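Local structure of ABC transporter periplasmic peptide-binding protein (Pseudoalteromonas, 4QFL) at residues I53-N58 / V224-N229; Q205-V208 / I214-E217. The protein binds dipeptides in the periplasm, here Ala-Phe, and probably delivers them to an ABC transporter for uptake. One frame throughout, in Å; residues are numbered along the deposited sequence. Where two conformers were deposited one is given.

Contact 1: residues I53-N58 / V224-N229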
loop_
_atom_site.group_PDB
_atom_site.type_symbol
_atom_site.label_atom_id
_atom_site.label_comp_id
_atom_site.label_asym_id
_atom_site.label_seq_id
_atom_site.Cartn_x
_atom_site.Cartn_y
_atom_site.Cartn_z
ATOM N N ILE A 53 3.294 1.284 -7.149
ATOM C CA ILE A 53 2.189 0.437 -7.601
ATOM C C ILE A 53 1.183 1.209 -8.458
ATOM O O ILE A 53 0.623 0.672 -9.421
ATOM C CB ILE A 53 1.463 -0.228 -6.404
ATOM C CG1 ILE A 53 2.442 -1.086 -5.597
ATOM C CG2 ILE A 53 0.305 -1.062 -6.889
ATOM C CD1 ILE A 53 3.181 -2.124 -6.422
ATOM N N ASP A 54 0.957 2.472 -8.110
ATOM C CA ASP A 54 0.020 3.296 -8.856
ATOM C C ASP A 54 0.474 3.400 -10.302
ATOM O O ASP A 54 -0.352 3.509 -11.200
ATOM C CB ASP A 54 -0.120 4.689 -8.238
ATOM C CG ASP A 54 -1.150 4.735 -7.111
ATOM O OD1 ASP A 54 -1.867 3.733 -6.916
ATOM O OD2 ASP A 54 -1.257 5.776 -6.426
ATOM N N ILE A 55 1.788 3.357 -10.522
ATOM C CA ILE A 55 2.353 3.429 -11.874
ATOM C C ILE A 55 2.248 2.103 -12.634
ATOM O O ILE A 55 1.760 2.075 -13.759
ATOM C CB ILE A 55 3.837 3.881 -11.867
ATOM C CG1 ILE A 55 3.969 5.265 -11.246
ATOM C CG2 ILE A 55 4.420 3.885 -13.278
ATOM C CD1 ILE A 55 5.395 5.723 -11.050
ATOM N N ILE A 56 2.683 1.008 -12.015
ATOM C CA ILE A 56 2.953 -0.228 -12.749
ATOM C C ILE A 56 1.889 -1.334 -12.714
ATOM O O ILE A 56 1.735 -2.070 -13.680
ATOM C CB ILE A 56 4.311 -0.851 -12.311
ATOM C CG1 ILE A 56 4.238 -1.327 -10.862
ATOM C CG2 ILE A 56 5.442 0.145 -12.497
ATOM C CD1 ILE A 56 5.524 -1.983 -10.362
ATOM N N ALA A 57 1.160 -1.455 -11.614
ATOM C CA ALA A 57 0.391 -2.670 -11.342
ATOM C C ALA A 57 -0.781 -2.924 -12.287
ATOM O O ALA A 57 -0.816 -3.934 -12.988
ATOM C CB ALA A 57 -0.087 -2.663 -9.904
ATOM N N ASN A 58 -1.742 -2.002 -12.308
ATOM C CA ASN A 58 -2.927 -2.168 -13.137
ATOM C C ASN A 58 -2.657 -1.875 -14.594
ATOM O O ASN A 58 -3.477 -2.205 -15.447
ATOM C CB ASN A 58 -4.075 -1.273 -12.656
ATOM C CG ASN A 58 -4.637 -1.714 -11.339
ATOM O OD1 ASN A 58 -4.665 -0.950 -10.371
ATOM N ND2 ASN A 58 -5.085 -2.951 -11.284
ATOM N N VAL A 224 8.181 7.952 -17.118
ATOM C CA VAL A 224 7.929 6.608 -17.579
ATOM C C VAL A 224 6.924 6.677 -18.723
ATOM O O VAL A 224 5.948 7.425 -18.680
ATOM C CB VAL A 224 7.505 5.658 -16.430
ATOM C CG1 VAL A 224 6.891 6.435 -15.298
ATOM C CG2 VAL A 224 6.584 4.555 -16.929
ATOM N N ARG A 225 7.219 5.928 -19.777
ATOM C CA ARG A 225 6.394 5.898 -20.958
ATOM C C ARG A 225 5.932 4.462 -21.215
ATOM O O ARG A 225 6.744 3.532 -21.240
ATOM C CB ARG A 225 7.194 6.442 -22.142
ATOM C CG ARG A 225 6.403 6.623 -23.400
ATOM C CD ARG A 225 7.328 6.944 -24.560
ATOM N NE ARG A 225 8.232 8.055 -24.268
ATOM C CZ ARG A 225 7.872 9.332 -24.295
ATOM N NH1 ARG A 225 6.621 9.664 -24.574
ATOM N NH2 ARG A 225 8.757 10.282 -24.030
ATOM N N PHE A 226 4.618 4.300 -21.360
ATOM C CA PHE A 226 3.999 3.039 -21.747
ATOM C C PHE A 226 3.208 3.254 -23.034
ATOM O O PHE A 226 2.808 4.383 -23.356
ATOM C CB PHE A 226 2.988 2.564 -20.699
ATOM C CG PHE A 226 3.581 2.214 -19.356
ATOM C CD1 PHE A 226 4.902 1.814 -19.227
ATOM C CD2 PHE A 226 2.789 2.271 -18.216
ATOM C CE1 PHE A 226 5.426 1.487 -17.988
ATOM C CE2 PHE A 226 3.310 1.946 -16.967
ATOM C CZ PHE A 226 4.635 1.554 -16.858
ATOM N N TYR A 227 2.965 2.174 -23.767
ATOM C CA TYR A 227 2.065 2.252 -24.908
ATOM C C TYR A 227 1.011 1.155 -24.882
ATOM O O TYR A 227 1.172 0.122 -24.228
ATOM C CB TYR A 227 2.831 2.261 -26.232
ATOM C CG TYR A 227 3.561 0.982 -26.551
ATOM C CD1 TYR A 227 4.775 0.685 -25.949
ATOM C CD2 TYR A 227 3.045 0.082 -27.468
ATOM C CE1 TYR A 227 5.451 -0.479 -26.244
ATOM C CE2 TYR A 227 3.712 -1.081 -27.773
ATOM C CZ TYR A 227 4.916 -1.358 -27.162
ATOM O OH TYR A 227 5.582 -2.518 -27.470
ATOM N N LYS A 228 -0.074 1.397 -25.597
ATOM C CA LYS A 228 -1.214 0.499 -25.593
ATOM C C LYS A 228 -0.841 -0.926 -26.030
ATOM O O LYS A 228 -0.073 -1.132 -26.977
ATOM C CB LYS A 228 -2.328 1.085 -26.471
ATOM C CG LYS A 228 -2.919 0.135 -27.470
ATOM C CD LYS A 228 -4.170 0.721 -28.109
ATOM C CE LYS A 228 -4.969 -0.364 -28.815
ATOM N NZ LYS A 228 -6.338 0.078 -29.186
ATOM N N ASN A 229 -1.361 -1.909 -25.305
ATOM C CA ASN A 229 -1.247 -3.309 -25.709
ATOM C C ASN A 229 -2.380 -3.683 -26.654
ATOM O O ASN A 229 -3.513 -3.898 -26.215
ATOM C CB ASN A 229 -1.262 -4.232 -24.490
ATOM C CG ASN A 229 -1.331 -5.701 -24.873
ATOM O OD1 ASN A 229 -1.189 -6.061 -26.043
ATOM N ND2 ASN A 229 -1.546 -6.553 -23.887
#

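Contact 2: residues Q205-V208 / I214-E217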
loop_
_atom_site.group_PDB
_atom_site.type_symbol
_atom_site.label_atom_id
_atom_site.label_comp_id
_atom_site.label_asym_id
_atom_site.label_seq_id
_atom_site.Cartn_x
_atom_site.Cartn_y
_atom_site.Cartn_z
ATOM N N GLN A 205 13.228 -4.825 -14.139
ATOM C CA GLN A 205 13.406 -3.456 -14.622
ATOM C C GLN A 205 12.762 -3.238 -15.975
ATOM O O GLN A 205 12.273 -2.152 -16.284
ATOM C CB GLN A 205 14.884 -3.134 -14.766
ATOM C CG GLN A 205 15.684 -3.258 -13.508
ATOM C CD GLN A 205 17.101 -2.805 -13.726
ATOM O OE1 GLN A 205 17.374 -1.606 -13.766
ATOM N NE2 GLN A 205 18.016 -3.761 -13.894
ATOM N N TYR A 206 12.808 -4.274 -16.799
ATOM C CA TYR A 206 12.197 -4.245 -18.117
ATOM C C TYR A 206 11.134 -5.313 -18.132
ATOM O O TYR A 206 11.394 -6.466 -18.448
ATOM C CB TYR A 206 13.242 -4.490 -19.192
ATOM C CG TYR A 206 14.279 -3.419 -19.201
ATOM C CD1 TYR A 206 15.398 -3.517 -18.394
ATOM C CD2 TYR A 206 14.134 -2.293 -19.994
ATOM C CE1 TYR A 206 16.367 -2.530 -18.389
ATOM C CE2 TYR A 206 15.093 -1.297 -20.000
ATOM C CZ TYR A 206 16.214 -1.425 -19.193
ATOM O OH TYR A 206 17.184 -0.451 -19.178
ATOM N N PRO A 207 9.922 -4.916 -17.765
ATOM C CA PRO A 207 8.854 -5.841 -17.423
ATOM C C PRO A 207 8.155 -6.432 -18.635
ATOM O O PRO A 207 8.099 -5.818 -19.715
ATOM C CB PRO A 207 7.884 -4.956 -16.647
ATOM C CG PRO A 207 8.063 -3.616 -17.241
ATOM C CD PRO A 207 9.504 -3.508 -17.638
ATOM N N VAL A 208 7.619 -7.634 -18.435
ATOM C CA VAL A 208 6.694 -8.232 -19.375
ATOM C C VAL A 208 5.469 -8.689 -18.616
ATOM O O VAL A 208 5.566 -9.508 -17.713
ATOM C CB VAL A 208 7.314 -9.441 -20.095
ATOM C CG1 VAL A 208 6.268 -10.136 -20.949
ATOM C CG2 VAL A 208 8.495 -8.992 -20.954
ATOM N N ILE A 214 2.140 -1.535 -22.276
ATOM C CA ILE A 214 3.420 -2.207 -22.407
ATOM C C ILE A 214 4.521 -1.228 -22.089
ATOM O O ILE A 214 4.399 -0.039 -22.371
ATOM C CB ILE A 214 3.624 -2.719 -23.845
ATOM C CG1 ILE A 214 2.436 -3.579 -24.264
ATOM C CG2 ILE A 214 4.929 -3.485 -23.971
ATOM C CD1 ILE A 214 2.545 -4.110 -25.669
ATOM N N TYR A 215 5.599 -1.722 -21.502
ATOM C CA TYR A 215 6.753 -0.885 -21.184
ATOM C C TYR A 215 7.462 -0.374 -22.442
ATOM O O TYR A 215 7.785 -1.154 -23.347
ATOM C CB TYR A 215 7.733 -1.665 -20.309
ATOM C CG TYR A 215 9.029 -0.951 -20.022
ATOM C CD1 TYR A 215 10.071 -0.969 -20.943
ATOM C CD2 TYR A 215 9.224 -0.280 -18.821
ATOM C CE1 TYR A 215 11.265 -0.330 -20.682
ATOM C CE2 TYR A 215 10.417 0.365 -18.549
ATOM C CZ TYR A 215 11.434 0.331 -19.487
ATOM O OH TYR A 215 12.623 0.965 -19.231
ATOM N N LYS A 216 7.700 0.935 -22.490
ATOM C CA LYS A 216 8.471 1.549 -23.575
ATOM C C LYS A 216 9.782 2.169 -23.071
ATOM O O LYS A 216 10.861 1.841 -23.563
ATOM C CB LYS A 216 7.625 2.595 -24.306
ATOM C CG LYS A 216 8.329 3.291 -25.451
ATOM C CD LYS A 216 8.649 2.327 -26.580
ATOM C CE LYS A 216 9.549 2.977 -27.639
ATOM N NZ LYS A 216 8.905 4.144 -28.313
ATOM N N GLU A 217 9.693 3.035 -22.063
ATOM C CA GLU A 217 10.816 3.881 -21.692
ATOM C C GLU A 217 10.759 4.343 -20.235
ATOM O O GLU A 217 9.688 4.498 -19.660
ATOM C CB GLU A 217 10.818 5.099 -22.619
ATOM C CG GLU A 217 12.010 6.024 -22.504
ATOM C CD GLU A 217 11.842 7.263 -23.366
ATOM O OE1 GLU A 217 11.073 7.199 -24.349
ATOM O OE2 GLU A 217 12.463 8.302 -23.057
HETATM O O HOH W 1 13.417 0.319 -16.688
HETATM O O HOH W 2 5.814 -4.170 -20.569
#

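Contact 1: residues I53-N58 / V224-N229
I55 of helix 50-60 rests on V224 and F226 of strand 223-228, a helix packed against one face of a beta-sheet. V224 and F226, two residues apart along the strand, both point toward the helix, and I55 answers from its side. With CG1 beside the backbone N (chi1 -60°), the ethyl arm of I55 leaves the methyl branch to do the touching: CG2 lies 4.1 Å from V224 CG1, the two side chains crossing obliquely. The same I55 CG2 also approaches the ring tip, 4.3 Å from F226 CZ. The ring also presents its edge to the helix backbone, F226 CE2 standing 3.6 Å from I55 O, which lies in the ring plane. One face of that ring carries V224 CG2, 3.4 Å above the plane and displaced toward the rim, a contact that probably helps to hold the ring's tilt. The interface is buried and joined mainly by apolar packing. Y244 on adjoining strand 241-246 touches both I55 and V224, while Q59 and L60, further along the helix, meet F226. Such aliphatic and aromatic packing of a helix over a sheet is characteristic of the alpha/beta lobes of periplasmic solute-binding proteins.

Contact 2: residues Q205-V208 / I214-E217
P207 O is gripped twice, by the hydroxyl of Y106 and by water 2, which donates to P207 O at 2.9 Å and accepts from Y215 N at 2.6 Å. A second bridge spans the far end of the same tyrosine: water 1 donates to Q205 O and lies 2.7 Å from Y215 OH. Thus water ties both the backbone and the tip of Y215 to the loop. With CG anti to the backbone N (chi1 174°), the Y215 ring extends alongside the loop, between the two waters. P207 crosses it at about a right angle, P207 CD sitting 3.4 Å from Y215 CD2, and Y206 comes in obliquely, with Y206 CD2 3.5 Å from Y215 CE1 and the ring planes at 75°. Y206 CE2 reaches Y215 OH at 3.4 Å. A leucine in place of this tyrosine would probably leave water 1 without its hydroxyl partner and open a gap beside Y206. F42 meets the Y215 ring edge-to-face, as Y106 does the Y206 ring. The loop follows helix 188-196 and runs into strand 213-219, where K216 and E217 form a classic beta bulge opposite R225 of strand 223-228.

Contacts 1 and 2 have centres about 8 Å apart and both reach the same sheet, in which strands 213-219 and 223-228 are antiparallel neighbours. Their seam includes a probable hydrogen bond from I214 N to Y227 O at 2.7 Å and a salt bridge between R225 NE and E217 OE1 at 3.0 Å; F226 CB also packs on I214 O. Thus strand 223-228, which contact 1 ties to helix 50-60, is also paired with the strand that contact 2 ties to loop 205-208. On the contact 1 side, the I55 side chain is about 11 Å from the bound phenylalanine, and G50, where the helix starts, lines both ligand pockets.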